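Conserved protein (Methanothermobacter thermautotrophicus, PDB 2WNY) is of unknown function but probably binds RNA, perhaps in connection with the archaeal exosome. Local coordinates at residues R5-Y18 against G113-Y125. The protein carries 1 engineered substitution. Numbering follows the deposited sequence.
Sequences RDMIHNISYCLMVY and GDAIHLKIKVEAY. Engineered in segment 5-18: C14 (natural residue Arg).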
loop_
_atom_site.group_PDB
_atom_site.type_symbol
_atom_site.label_atom_id
_atom_site.label_comp_id
_atom_site.label_asym_id
_atom_site.label_seq_id
_atom_site.Cartn_x
_atom_site.Cartn_y
_atom_site.Cartn_z
ATOM N N ARG A 5 1.872 -19.223 -7.329
ATOM C CA ARG A 5 0.859 -18.581 -6.501
ATOM C C ARG A 5 0.663 -17.151 -6.945
ATOM O O ARG A 5 1.625 -16.452 -7.314
ATOM C CB ARG A 5 1.236 -18.618 -5.018
ATOM C CG ARG A 5 1.201 -20.016 -4.406
ATOM C CD ARG A 5 1.557 -19.985 -2.931
ATOM N NE ARG A 5 1.882 -21.325 -2.441
ATOM C CZ ARG A 5 0.985 -22.263 -2.142
ATOM N NH1 ARG A 5 -0.319 -22.025 -2.273
ATOM N NH2 ARG A 5 1.393 -23.448 -1.713
ATOM N N ASP A 6 -0.587 -16.709 -6.900
ATOM C CA ASP A 6 -0.883 -15.323 -7.191
ATOM C C ASP A 6 -0.366 -14.396 -6.086
ATOM O O ASP A 6 0.069 -13.281 -6.375
ATOM C CB ASP A 6 -2.386 -15.135 -7.452
ATOM C CG ASP A 6 -2.803 -15.589 -8.865
ATOM O OD1 ASP A 6 -1.937 -16.048 -9.668
ATOM O OD2 ASP A 6 -4.014 -15.471 -9.177
ATOM N N MET A 7 -0.393 -14.882 -4.841
ATOM C CA MET A 7 0.064 -14.150 -3.631
ATOM C C MET A 7 -0.878 -13.008 -3.282
ATOM O O MET A 7 -1.402 -12.952 -2.161
ATOM C CB MET A 7 1.489 -13.597 -3.764
ATOM C CG MET A 7 2.540 -14.639 -4.066
ATOM S SD MET A 7 4.184 -13.943 -3.753
ATOM C CE MET A 7 5.184 -15.383 -4.160
ATOM N N ILE A 8 -1.061 -12.097 -4.235
ATOM C CA ILE A 8 -2.002 -10.994 -4.082
ATOM C C ILE A 8 -2.788 -10.826 -5.387
ATOM O O ILE A 8 -2.273 -11.069 -6.489
ATOM C CB ILE A 8 -1.311 -9.652 -3.652
ATOM C CG1 ILE A 8 -0.302 -9.179 -4.713
ATOM C CG2 ILE A 8 -0.653 -9.801 -2.309
ATOM C CD1 ILE A 8 0.271 -7.792 -4.461
ATOM N N HIS A 9 -4.051 -10.451 -5.260
ATOM C CA HIS A 9 -4.921 -10.319 -6.442
ATOM C C HIS A 9 -4.764 -8.954 -7.084
ATOM O O HIS A 9 -4.683 -8.804 -8.314
ATOM C CB HIS A 9 -6.366 -10.561 -6.025
ATOM C CG HIS A 9 -6.644 -11.984 -5.665
ATOM N ND1 HIS A 9 -6.464 -13.020 -6.556
ATOM C CD2 HIS A 9 -7.099 -12.545 -4.521
ATOM C CE1 HIS A 9 -6.787 -14.161 -5.974
ATOM N NE2 HIS A 9 -7.186 -13.900 -4.741
ATOM N N ASN A 10 -4.717 -7.946 -6.226
ATOM C CA ASN A 10 -4.637 -6.566 -6.676
ATOM C C ASN A 10 -4.209 -5.694 -5.494
ATOM O O ASN A 10 -4.217 -6.156 -4.337
ATOM C CB ASN A 10 -5.985 -6.128 -7.264
ATOM C CG ASN A 10 -7.097 -6.066 -6.218
ATOM O OD1 ASN A 10 -7.018 -5.289 -5.274
ATOM N ND2 ASN A 10 -8.132 -6.879 -6.393
ATOM N N ILE A 11 -3.828 -4.453 -5.780
ATOM C CA ILE A 11 -3.539 -3.475 -4.725
ATOM C C ILE A 11 -4.297 -2.202 -5.063
ATOM O O ILE A 11 -4.173 -1.686 -6.195
ATOM C CB ILE A 11 -2.041 -3.099 -4.664
ATOM C CG1 ILE A 11 -1.171 -4.347 -4.527
ATOM C CG2 ILE A 11 -1.785 -2.136 -3.488
ATOM C CD1 ILE A 11 0.306 -4.057 -4.343
ATOM N N SER A 12 -5.100 -1.727 -4.115
ATOM C CA SER A 12 -5.698 -0.402 -4.212
ATOM C C SER A 12 -4.760 0.527 -3.439
ATOM O O SER A 12 -4.218 0.132 -2.395
ATOM C CB SER A 12 -7.088 -0.364 -3.584
ATOM O OG SER A 12 -8.022 -1.095 -4.346
ATOM N N TYR A 13 -4.557 1.739 -3.945
ATOM C CA TYR A 13 -3.720 2.705 -3.231
ATOM C C TYR A 13 -4.361 4.073 -3.238
ATOM O O TYR A 13 -5.142 4.427 -4.154
ATOM C CB TYR A 13 -2.279 2.738 -3.775
ATOM C CG TYR A 13 -2.183 3.226 -5.198
ATOM C CD1 TYR A 13 -2.163 4.598 -5.487
ATOM C CD2 TYR A 13 -2.124 2.329 -6.254
ATOM C CE1 TYR A 13 -2.097 5.055 -6.791
ATOM C CE2 TYR A 13 -2.059 2.774 -7.547
ATOM C CZ TYR A 13 -2.032 4.140 -7.812
ATOM O OH TYR A 13 -1.961 4.576 -9.101
ATOM N N CYS A 14 -4.062 4.822 -2.181
ATOM C CA CYS A 14 -4.567 6.151 -2.000
ATOM C C CYS A 14 -3.469 7.009 -1.348
ATOM O O CYS A 14 -2.820 6.559 -0.406
ATOM C CB CYS A 14 -5.799 6.062 -1.079
ATOM S SG CYS A 14 -6.609 7.570 -0.891
ATOM N N LEU A 15 -3.258 8.232 -1.831
ATOM C CA LEU A 15 -2.410 9.213 -1.086
ATOM C C LEU A 15 -2.830 10.613 -1.453
ATOM O O LEU A 15 -3.601 10.806 -2.409
ATOM C CB LEU A 15 -0.895 8.979 -1.221
ATOM C CG LEU A 15 -0.133 9.257 -2.518
ATOM C CD1 LEU A 15 1.354 9.226 -2.220
ATOM C CD2 LEU A 15 -0.510 8.266 -3.616
ATOM N N MET A 16 -2.402 11.576 -0.644
ATOM C CA MET A 16 -2.951 12.909 -0.724
ATOM C C MET A 16 -1.887 13.906 -1.085
ATOM O O MET A 16 -0.705 13.725 -0.760
ATOM C CB MET A 16 -3.615 13.289 0.606
ATOM C CG MET A 16 -3.843 12.075 1.478
ATOM S SD MET A 16 -5.402 12.059 2.318
ATOM C CE MET A 16 -6.288 10.990 1.194
ATOM N N VAL A 17 -2.320 14.954 -1.774
ATOM C CA VAL A 17 -1.432 16.066 -2.092
ATOM C C VAL A 17 -2.049 17.309 -1.465
ATOM O O VAL A 17 -3.121 17.765 -1.902
ATOM C CB VAL A 17 -1.290 16.300 -3.602
ATOM C CG1 VAL A 17 -0.259 17.406 -3.877
ATOM C CG2 VAL A 17 -0.892 15.004 -4.336
ATOM N N TYR A 18 -1.357 17.854 -0.472
ATOM C CA TYR A 18 -1.801 19.077 0.183
ATOM C C TYR A 18 -1.325 20.301 -0.618
ATOM O O TYR A 18 -0.532 20.185 -1.565
ATOM C CB TYR A 18 -1.364 19.098 1.652
ATOM C CG TYR A 18 -2.179 18.125 2.478
ATOM C CD1 TYR A 18 -3.331 18.540 3.146
ATOM C CD2 TYR A 18 -1.832 16.773 2.541
ATOM C CE1 TYR A 18 -4.110 17.647 3.865
ATOM C CE2 TYR A 18 -2.612 15.864 3.254
ATOM C CZ TYR A 18 -3.741 16.302 3.905
ATOM O OH TYR A 18 -4.511 15.417 4.595
ATOM N N GLY A 113 -1.605 9.453 10.288
ATOM C CA GLY A 113 -0.832 10.534 9.704
ATOM C C GLY A 113 -0.838 10.485 8.194
ATOM O O GLY A 113 -1.581 9.707 7.575
ATOM N N ASP A 114 0.002 11.330 7.604
ATOM C CA ASP A 114 0.074 11.452 6.157
ATOM C C ASP A 114 0.783 10.247 5.584
ATOM O O ASP A 114 2.034 10.086 5.693
ATOM C CB ASP A 114 0.781 12.743 5.761
ATOM C CG ASP A 114 0.395 13.218 4.374
ATOM O OD1 ASP A 114 -0.626 12.745 3.807
ATOM O OD2 ASP A 114 1.121 14.089 3.862
ATOM N N ALA A 115 -0.020 9.381 4.978
ATOM C CA ALA A 115 0.517 8.121 4.522
ATOM C C ALA A 115 0.119 7.763 3.102
ATOM O O ALA A 115 -0.808 8.344 2.522
ATOM C CB ALA A 115 0.119 6.999 5.491
ATOM N N ILE A 116 0.855 6.809 2.558
ATOM C CA ILE A 116 0.463 6.109 1.359
ATOM C C ILE A 116 -0.365 4.912 1.839
ATOM O O ILE A 116 0.155 4.039 2.535
ATOM C CB ILE A 116 1.695 5.642 0.575
ATOM C CG1 ILE A 116 2.614 6.849 0.296
ATOM C CG2 ILE A 116 1.262 4.948 -0.736
ATOM C CD1 ILE A 116 3.746 6.573 -0.664
ATOM N N HIS A 117 -1.659 4.896 1.514
ATOM C CA HIS A 117 -2.522 3.840 2.043
ATOM C C HIS A 117 -2.601 2.745 0.987
ATOM O O HIS A 117 -2.999 3.015 -0.147
ATOM C CB HIS A 117 -3.944 4.345 2.320
ATOM C CG HIS A 117 -4.043 5.381 3.404
ATOM N ND1 HIS A 117 -3.506 6.648 3.286
ATOM C CD2 HIS A 117 -4.683 5.356 4.601
ATOM C CE1 HIS A 117 -3.769 7.341 4.382
ATOM N NE2 HIS A 117 -4.481 6.582 5.194
ATOM N N LEU A 118 -2.244 1.527 1.361
ATOM C CA LEU A 118 -2.441 0.372 0.481
ATOM C C LEU A 118 -3.515 -0.568 1.025
ATOM O O LEU A 118 -3.533 -0.905 2.228
ATOM C CB LEU A 118 -1.133 -0.381 0.291
ATOM C CG LEU A 118 0.098 0.483 -0.005
ATOM C CD1 LEU A 118 1.351 -0.364 0.101
ATOM C CD2 LEU A 118 0.002 1.128 -1.365
ATOM N N LYS A 119 -4.445 -0.937 0.159
ATOM C CA LYS A 119 -5.390 -2.003 0.471
ATOM C C LYS A 119 -4.980 -3.171 -0.417
ATOM O O LYS A 119 -5.213 -3.164 -1.635
ATOM C CB LYS A 119 -6.829 -1.567 0.206
ATOM C CG LYS A 119 -7.870 -2.653 0.488
ATOM C CD LYS A 119 -9.298 -2.159 0.279
ATOM C CE LYS A 119 -9.789 -2.365 -1.158
ATOM N NZ LYS A 119 -9.805 -3.806 -1.570
ATOM N N ILE A 120 -4.332 -4.150 0.187
ATOM C CA ILE A 120 -3.778 -5.275 -0.559
ATOM C C ILE A 120 -4.707 -6.509 -0.486
ATOM O O ILE A 120 -4.872 -7.118 0.584
ATOM C CB ILE A 120 -2.366 -5.650 -0.047
ATOM C CG1 ILE A 120 -1.414 -4.449 -0.085
ATOM C CG2 ILE A 120 -1.775 -6.819 -0.906
ATOM C CD1 ILE A 120 -0.119 -4.644 0.760
ATOM N N LYS A 121 -5.302 -6.877 -1.626
ATOM C CA LYS A 121 -6.146 -8.078 -1.696
ATOM C C LYS A 121 -5.283 -9.347 -1.766
ATOM O O LYS A 121 -4.780 -9.734 -2.825
ATOM C CB LYS A 121 -7.154 -8.018 -2.856
ATOM C CG LYS A 121 -8.270 -9.098 -2.763
ATOM C CD LYS A 121 -9.300 -8.912 -3.856
ATOM C CE LYS A 121 -10.300 -10.057 -3.874
ATOM N NZ LYS A 121 -11.234 -9.898 -5.014
ATOM N N VAL A 122 -5.142 -9.995 -0.617
ATOM C CA VAL A 122 -4.313 -11.167 -0.477
ATOM C C VAL A 122 -5.025 -12.385 -1.052
ATOM O O VAL A 122 -6.214 -12.603 -0.793
ATOM C CB VAL A 122 -3.924 -11.391 1.003
ATOM C CG1 VAL A 122 -3.144 -12.706 1.201
ATOM C CG2 VAL A 122 -3.129 -10.181 1.521
ATOM N N GLU A 123 -4.301 -13.152 -1.865
ATOM C CA GLU A 123 -4.797 -14.446 -2.339
ATOM C C GLU A 123 -5.099 -15.307 -1.129
ATOM O O GLU A 123 -4.196 -15.627 -0.335
ATOM C CB GLU A 123 -3.769 -15.133 -3.236
ATOM C CG GLU A 123 -4.275 -16.396 -3.911
ATOM C CD GLU A 123 -3.173 -17.118 -4.680
ATOM O OE1 GLU A 123 -1.981 -17.015 -4.302
ATOM O OE2 GLU A 123 -3.502 -17.796 -5.671
ATOM N N ALA A 124 -6.376 -15.649 -0.966
ATOM C CA ALA A 124 -6.831 -16.386 0.202
ATOM C C ALA A 124 -8.163 -17.073 -0.075
ATOM O O ALA A 124 -9.135 -16.449 -0.497
ATOM C CB ALA A 124 -6.939 -15.453 1.404
ATOM N N TYR A 125 -8.196 -18.377 0.139
ATOM C CA TYR A 125 -9.440 -19.103 0.038
ATOM C C TYR A 125 -9.521 -20.115 1.163
ATOM O O TYR A 125 -8.629 -20.963 1.281
ATOM C CB TYR A 125 -9.601 -19.796 -1.317
ATOM C CG TYR A 125 -10.966 -20.424 -1.449
ATOM C CD1 TYR A 125 -12.046 -19.696 -1.950
ATOM C CD2 TYR A 125 -11.190 -21.741 -1.037
ATOM C CE1 TYR A 125 -13.302 -20.264 -2.056
ATOM C CE2 TYR A 125 -12.446 -22.326 -1.141
ATOM C CZ TYR A 125 -13.498 -21.586 -1.651
ATOM O OH TYR A 125 -14.734 -22.178 -1.750
HETATM O O HOH W 1 -5.894 -16.835 -7.773
HETATM O O HOH W 2 -1.474 -15.014 -0.466
HETATM O O HOH W 3 -7.535 -4.010 -3.031
HETATM O O HOH W 4 -1.080 10.873 1.802
HETATM O O HOH W 5 -2.861 13.185 5.103
#
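S12 and K119 form one rung of an antiparallel ladder in which strands 10-17 and 115-122 run as central neighbours of an antiparallel sheet, a worked example of how such a pair divides its labour between two faces. Backbone bonds set the register: S12 N donates to K119 O and K119 N to S12 O, and C14, an engineered cysteine, repeats the exchange with H117. Y13-L118 lies between these two rungs, and I11-I120 on the far side of S12-K119; both are non-hydrogen-bonded pairs.

The face bearing these two pairs and I8 is apolar. I8 CG2 presses tightly on I120 CG2 (3.5 Å), and L15 CD1 lies beside I116 CG1, the two side chains pointing the same way. Y13 offers only its CB to L118 CD2 (3.7 Å); with chi1 at 65°, its ring leads away and packs on L30 of helix 23-30. Helix 62-76 covers I8 and I11.

The other face is polar. K119 leaves its backbone extended, then bends at chi3 (90°) and chi4, which brings NZ to a water (2.7 Å) that also bonds N10 OD1, S12 OG and K119 O.

Past the ladder's end near D114, D114 OD1 approaches the edge of the Y18 ring, while its OD2 forms a salt bridge with K99.

Beyond the opposite end, the extended side chain of E123 reaches back to the loop at D6-M7. M7 N donates to E123 OE1 (2.7 Å), from well above the carboxylate plane, and E123 N returns a bond to M7 O. E123 CB lies over one face of the H9 ring, and E123 CG comes within 3.9 Å of H9 NE2. Cutting E123 back to an alanine would probably leave M7 N without its carboxylate acceptor and open a gap beside H9 NE2. One water bonds both M7 O (2.7 Å) and E123 O (2.8 Å).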